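Local coordinates for proto-oncogene vav (Homo sapiens, PDB 6NEW), which probably acts as a guanine nucleotide exchange factor for Rho-family GTPases such as Rac, joining RhoGEF, PH and zinc-binding C1 domains in one chain, at residues Phe298-Asp303 with Phe317-Asp322; Tyr390-Cys395 with Pro408-His413. One frame throughout, in Å; residues are numbered along the deposited sequence.

Contact 1: residues Phe298-Asp303 with Phe317-Asp322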
# COMPACT_ATOMS: atom_id res chain seq x y z
N PHE A 298 6.43 5.50 27.18
CA PHE A 298 7.77 4.95 27.34
C PHE A 298 8.78 5.68 26.48
O PHE A 298 8.47 6.13 25.38
CB PHE A 298 7.82 3.43 27.09
CG PHE A 298 7.36 2.61 28.28
CD1 PHE A 298 6.01 2.41 28.54
CD2 PHE A 298 8.29 2.05 29.16
CE1 PHE A 298 5.59 1.68 29.66
CE2 PHE A 298 7.88 1.30 30.27
CZ PHE A 298 6.53 1.11 30.51
N GLN A 299 10.00 5.79 27.01
CA GLN A 299 11.12 6.41 26.32
C GLN A 299 12.31 5.45 26.20
O GLN A 299 12.47 4.52 27.01
CB GLN A 299 11.53 7.70 27.04
CG GLN A 299 10.58 8.86 26.71
CD GLN A 299 10.87 10.16 27.40
OE1 GLN A 299 11.81 10.30 28.19
NE2 GLN A 299 10.06 11.17 27.10
N VAL A 300 13.11 5.64 25.17
CA VAL A 300 14.28 4.82 24.99
C VAL A 300 15.53 5.64 25.29
O VAL A 300 15.66 6.77 24.80
CB VAL A 300 14.32 4.11 23.61
CG1 VAL A 300 15.70 3.55 23.32
CG2 VAL A 300 13.29 3.00 23.55
N ARG A 301 16.45 5.07 26.08
CA ARG A 301 17.72 5.67 26.45
C ARG A 301 18.83 4.69 26.17
O ARG A 301 18.80 3.57 26.69
CB ARG A 301 17.76 6.08 27.94
CG ARG A 301 16.80 7.20 28.32
CD ARG A 301 17.01 8.46 27.48
NE ARG A 301 16.50 9.63 28.18
CZ ARG A 301 15.24 10.05 28.15
NH1 ARG A 301 14.87 11.12 28.85
NH2 ARG A 301 14.34 9.41 27.41
N ASP A 302 19.78 5.09 25.33
CA ASP A 302 20.92 4.26 24.97
C ASP A 302 21.86 3.99 26.15
O ASP A 302 21.92 4.78 27.10
CB ASP A 302 21.72 4.87 23.78
CG ASP A 302 22.87 3.98 23.29
OD1 ASP A 302 22.74 2.74 23.34
OD2 ASP A 302 23.93 4.54 22.91
N ASP A 303 22.56 2.86 26.10
CA ASP A 303 23.56 2.50 27.08
C ASP A 303 24.83 2.00 26.36
O ASP A 303 24.82 0.93 25.75
CB ASP A 303 23.03 1.53 28.14
CG ASP A 303 24.11 1.04 29.05
OD1 ASP A 303 24.76 0.04 28.71
OD2 ASP A 303 24.34 1.67 30.09
N PHE A 317 20.09 -1.13 25.87
CA PHE A 317 19.42 0.15 25.90
C PHE A 317 18.30 -0.01 26.90
O PHE A 317 17.91 -1.15 27.22
CB PHE A 317 18.96 0.67 24.54
CG PHE A 317 17.92 -0.09 23.76
CD1 PHE A 317 16.56 0.11 23.98
CD2 PHE A 317 18.30 -0.92 22.70
CE1 PHE A 317 15.60 -0.56 23.21
CE2 PHE A 317 17.35 -1.57 21.92
CZ PHE A 317 16.00 -1.41 22.20
N LEU A 318 17.85 1.12 27.46
CA LEU A 318 16.79 1.20 28.46
C LEU A 318 15.48 1.62 27.83
O LEU A 318 15.47 2.40 26.88
CB LEU A 318 17.17 2.22 29.56
CG LEU A 318 18.59 2.10 30.16
CD1 LEU A 318 19.01 3.43 30.81
CD2 LEU A 318 18.67 0.96 31.17
N LEU A 319 14.39 1.09 28.36
CA LEU A 319 13.02 1.37 27.94
C LEU A 319 12.32 1.77 29.24
O LEU A 319 12.05 0.93 30.09
CB LEU A 319 12.39 0.13 27.26
CG LEU A 319 10.90 0.24 26.86
CD1 LEU A 319 10.69 1.27 25.76
CD2 LEU A 319 10.36 -1.09 26.40
N ILE A 320 12.18 3.08 29.44
CA ILE A 320 11.68 3.63 30.71
C ILE A 320 10.34 4.31 30.62
O ILE A 320 10.14 5.11 29.72
CB ILE A 320 12.77 4.62 31.29
CG1 ILE A 320 14.12 3.90 31.57
CG2 ILE A 320 12.27 5.35 32.56
CD1 ILE A 320 15.31 4.85 31.53
N GLU A 321 9.45 4.08 31.60
CA GLU A 321 8.13 4.74 31.69
C GLU A 321 8.40 6.20 32.02
O GLU A 321 9.19 6.47 32.93
CB GLU A 321 7.22 4.05 32.72
CG GLU A 321 5.74 4.36 32.60
CD GLU A 321 5.22 5.57 33.37
OE1 GLU A 321 5.95 6.09 34.24
OE2 GLU A 321 4.06 5.98 33.12
N ASP A 322 7.82 7.13 31.23
CA ASP A 322 8.06 8.58 31.29
C ASP A 322 7.81 9.26 32.66
O ASP A 322 8.18 10.42 32.83
CB ASP A 322 7.31 9.34 30.17
CG ASP A 322 5.81 9.16 30.08
OD1 ASP A 322 5.23 8.60 31.04
OD2 ASP A 322 5.21 9.60 29.08
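The F298 ring lies across E321, its plane turned 83° from the carboxylate, which is held by the turn after the strand: E321 OE1 accepts bonds from Q323 N and A325 N. E321 CA sits over one ring face toward the rim, and E321 CB makes a CH-pi contact 4.0 Å from the ring centroid. With CG anti to its own carbonyl carbon (chi1 -81°), the F298 ring is set against the other strand, where CD2 lies 3.4 Å from E321 N. F298 CB touches L319 CD1 at 3.8 Å. That same methyl also meets V300 CG2, and V300's other branch, CG1, reaches F317 CD1 at 3.6 Å.

The opposite sheet face carries Q299, R301, L318 and I320. Here R301, bent at chi2, turns back toward Q299, and its NH2 donates to Q299 OE1 at 2.8 Å, from above the carbonyl plane. Between the faces, two hydrogen-bonded pairs, Q299 with I320 and R301 with L318, join the antiparallel strands; the straightest bond runs from L318 N to R301 O (2.7 Å, 173°). An alanine in place of F298 would probably leave E321 CB without its aromatic partner and open a gap beside L319 CG.

V300 and F317 pack on helix 335-352, L319 meets L295, and D302 pairs with K338. With Q299 and R301 exposed opposite, this two-sided chemistry suits an edge strand closing a PH-domain sheet over its C-terminal helix.

Contact 2: residues Tyr390-Cys395 with Pro408-His413. With ZN (zinc ion), chain C.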
# COMPACT_ATOMS: atom_id res chain seq x y z
N TYR A 390 -2.96 10.43 9.93
CA TYR A 390 -3.30 11.03 11.21
C TYR A 390 -4.61 11.76 11.24
O TYR A 390 -5.08 12.31 10.24
CB TYR A 390 -2.16 11.97 11.65
CG TYR A 390 -0.87 11.22 11.91
CD1 TYR A 390 -0.08 10.77 10.85
CD2 TYR A 390 -0.50 10.86 13.20
CE1 TYR A 390 1.04 9.97 11.07
CE2 TYR A 390 0.63 10.08 13.43
CZ TYR A 390 1.41 9.66 12.37
OH TYR A 390 2.54 8.91 12.56
N ARG A 391 -5.23 11.73 12.40
CA ARG A 391 -6.44 12.48 12.58
C ARG A 391 -6.33 13.30 13.84
O ARG A 391 -5.83 12.82 14.86
CB ARG A 391 -7.69 11.59 12.58
CG ARG A 391 -8.97 12.35 12.27
CD ARG A 391 -10.18 11.60 12.80
NE ARG A 391 -10.07 11.39 14.25
CZ ARG A 391 -11.06 10.94 15.01
NH1 ARG A 391 -12.24 10.66 14.49
NH2 ARG A 391 -10.86 10.78 16.32
N CYS A 392 -6.77 14.56 13.76
CA CYS A 392 -6.83 15.43 14.93
C CYS A 392 -8.18 15.09 15.54
O CYS A 392 -9.20 15.24 14.87
CB CYS A 392 -6.74 16.90 14.54
SG CYS A 392 -7.01 18.03 15.93
N HIS A 393 -8.21 14.56 16.77
CA HIS A 393 -9.49 14.15 17.37
C HIS A 393 -10.43 15.36 17.67
O HIS A 393 -11.65 15.18 17.66
CB HIS A 393 -9.27 13.25 18.61
CG HIS A 393 -8.90 13.99 19.85
ND1 HIS A 393 -7.76 14.76 19.92
CD2 HIS A 393 -9.56 14.07 21.03
CE1 HIS A 393 -7.76 15.29 21.13
NE2 HIS A 393 -8.82 14.90 21.84
N ARG A 394 -9.86 16.57 17.85
CA ARG A 394 -10.59 17.82 18.10
C ARG A 394 -11.35 18.36 16.88
O ARG A 394 -12.55 18.61 16.99
CB ARG A 394 -9.65 18.91 18.59
CG ARG A 394 -9.12 18.69 19.97
CD ARG A 394 -7.78 19.36 20.06
NE ARG A 394 -7.08 18.93 21.27
CZ ARG A 394 -5.92 19.44 21.66
NH1 ARG A 394 -5.31 20.38 20.95
NH2 ARG A 394 -5.35 19.01 22.79
N CYS A 395 -10.65 18.59 15.76
CA CYS A 395 -11.28 19.17 14.56
C CYS A 395 -11.62 18.15 13.50
O CYS A 395 -12.28 18.50 12.51
CB CYS A 395 -10.41 20.29 14.00
SG CYS A 395 -8.92 19.70 13.15
N PRO A 408 -4.32 23.72 8.10
CA PRO A 408 -4.81 24.98 8.70
C PRO A 408 -5.14 24.85 10.19
O PRO A 408 -5.47 23.74 10.62
CB PRO A 408 -6.05 25.30 7.87
CG PRO A 408 -5.83 24.60 6.57
CD PRO A 408 -5.14 23.33 6.94
N PRO A 409 -5.05 25.96 10.99
CA PRO A 409 -5.28 25.87 12.44
C PRO A 409 -6.53 25.14 12.90
O PRO A 409 -7.53 25.09 12.19
CB PRO A 409 -5.29 27.33 12.89
CG PRO A 409 -4.38 27.98 11.95
CD PRO A 409 -4.64 27.33 10.62
N CYS A 410 -6.44 24.55 14.09
CA CYS A 410 -7.50 23.77 14.71
C CYS A 410 -8.71 24.63 15.08
O CYS A 410 -8.57 25.62 15.80
CB CYS A 410 -6.95 23.02 15.92
SG CYS A 410 -7.97 21.64 16.46
N GLY A 411 -9.84 24.20 14.55
CA GLY A 411 -11.13 24.81 14.75
C GLY A 411 -11.33 26.17 14.14
O GLY A 411 -11.82 27.06 14.81
N ARG A 412 -10.99 26.34 12.88
CA ARG A 412 -11.17 27.65 12.29
C ARG A 412 -11.95 27.75 11.00
O ARG A 412 -12.43 26.76 10.45
CB ARG A 412 -9.83 28.33 12.11
CG ARG A 412 -9.60 29.44 13.09
CD ARG A 412 -8.14 29.56 13.47
NE ARG A 412 -7.97 29.69 14.90
CZ ARG A 412 -6.97 30.33 15.47
NH1 ARG A 412 -6.03 30.89 14.74
NH2 ARG A 412 -6.90 30.39 16.79
N HIS A 413 -12.08 28.99 10.54
CA HIS A 413 -12.76 29.32 9.30
C HIS A 413 -11.75 30.04 8.41
O HIS A 413 -11.30 29.52 7.39
CB HIS A 413 -13.95 30.23 9.56
CG HIS A 413 -15.10 29.55 10.22
ND1 HIS A 413 -16.26 30.22 10.57
CD2 HIS A 413 -15.28 28.27 10.61
CE1 HIS A 413 -17.10 29.38 11.15
NE2 HIS A 413 -16.53 28.19 11.19
ZN ZN C . -7.42 19.99 14.90
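C410 brings its sulfur to the same zinc ion as C392 and C395, and the tight part of this contact is gathered round that metal. The three bonds are alike: zinc to C392 SG is 2.2 Å, and C395 SG and C410 SG each lie 2.3 Å from it. C410 SG, anti to its backbone N (chi1 -162°), also packs against C395 CB at 3.7 Å and R394 CB at 3.8 Å. On the other segment the first torsion of C395 (chi1 74°) swings SG between its own backbone N and carbonyl carbon and so onto the zinc, and the backbone N of C395 makes a long, weak bond to C392 SG.

H362 ND1 completes this site of three cysteines and one histidine in the C1 domain. C392 and C395 form its CxxC pair at the end of strand 389-392, and C410 comes from the loop near the C-terminus of the model. Coordination thus ties that loop to the strand end with little surface buried between them.

Away from the metal the packing thins quickly. G411 N comes no closer to C395 CB than 4.0 Å, and the positive phi of G411, 68°, turns the chain just after the ligand. On the exposed side R394 sends its guanidinium to the carbonyl of G361.

How the contacts relate
The two contacts follow one another along the chain, contact 1 within the PH range and contact 2 within the C1 range. Their centres are 32 Å apart and their nearest atoms about 14 Å, so neither touches the other. The helix 335-352 lies between them in sequence: its M342 and F345 pack on contact 1, and the carbonyl of N351 near its end accepts a hydrogen bond from Y390, at the start of contact 2. They are held differently, contact 1 by strand pairing and apolar packing, contact 2 by a metal. The second zinc, bound by C375, C378, H400 and C403, lies about 13 Å from the C392 side chain.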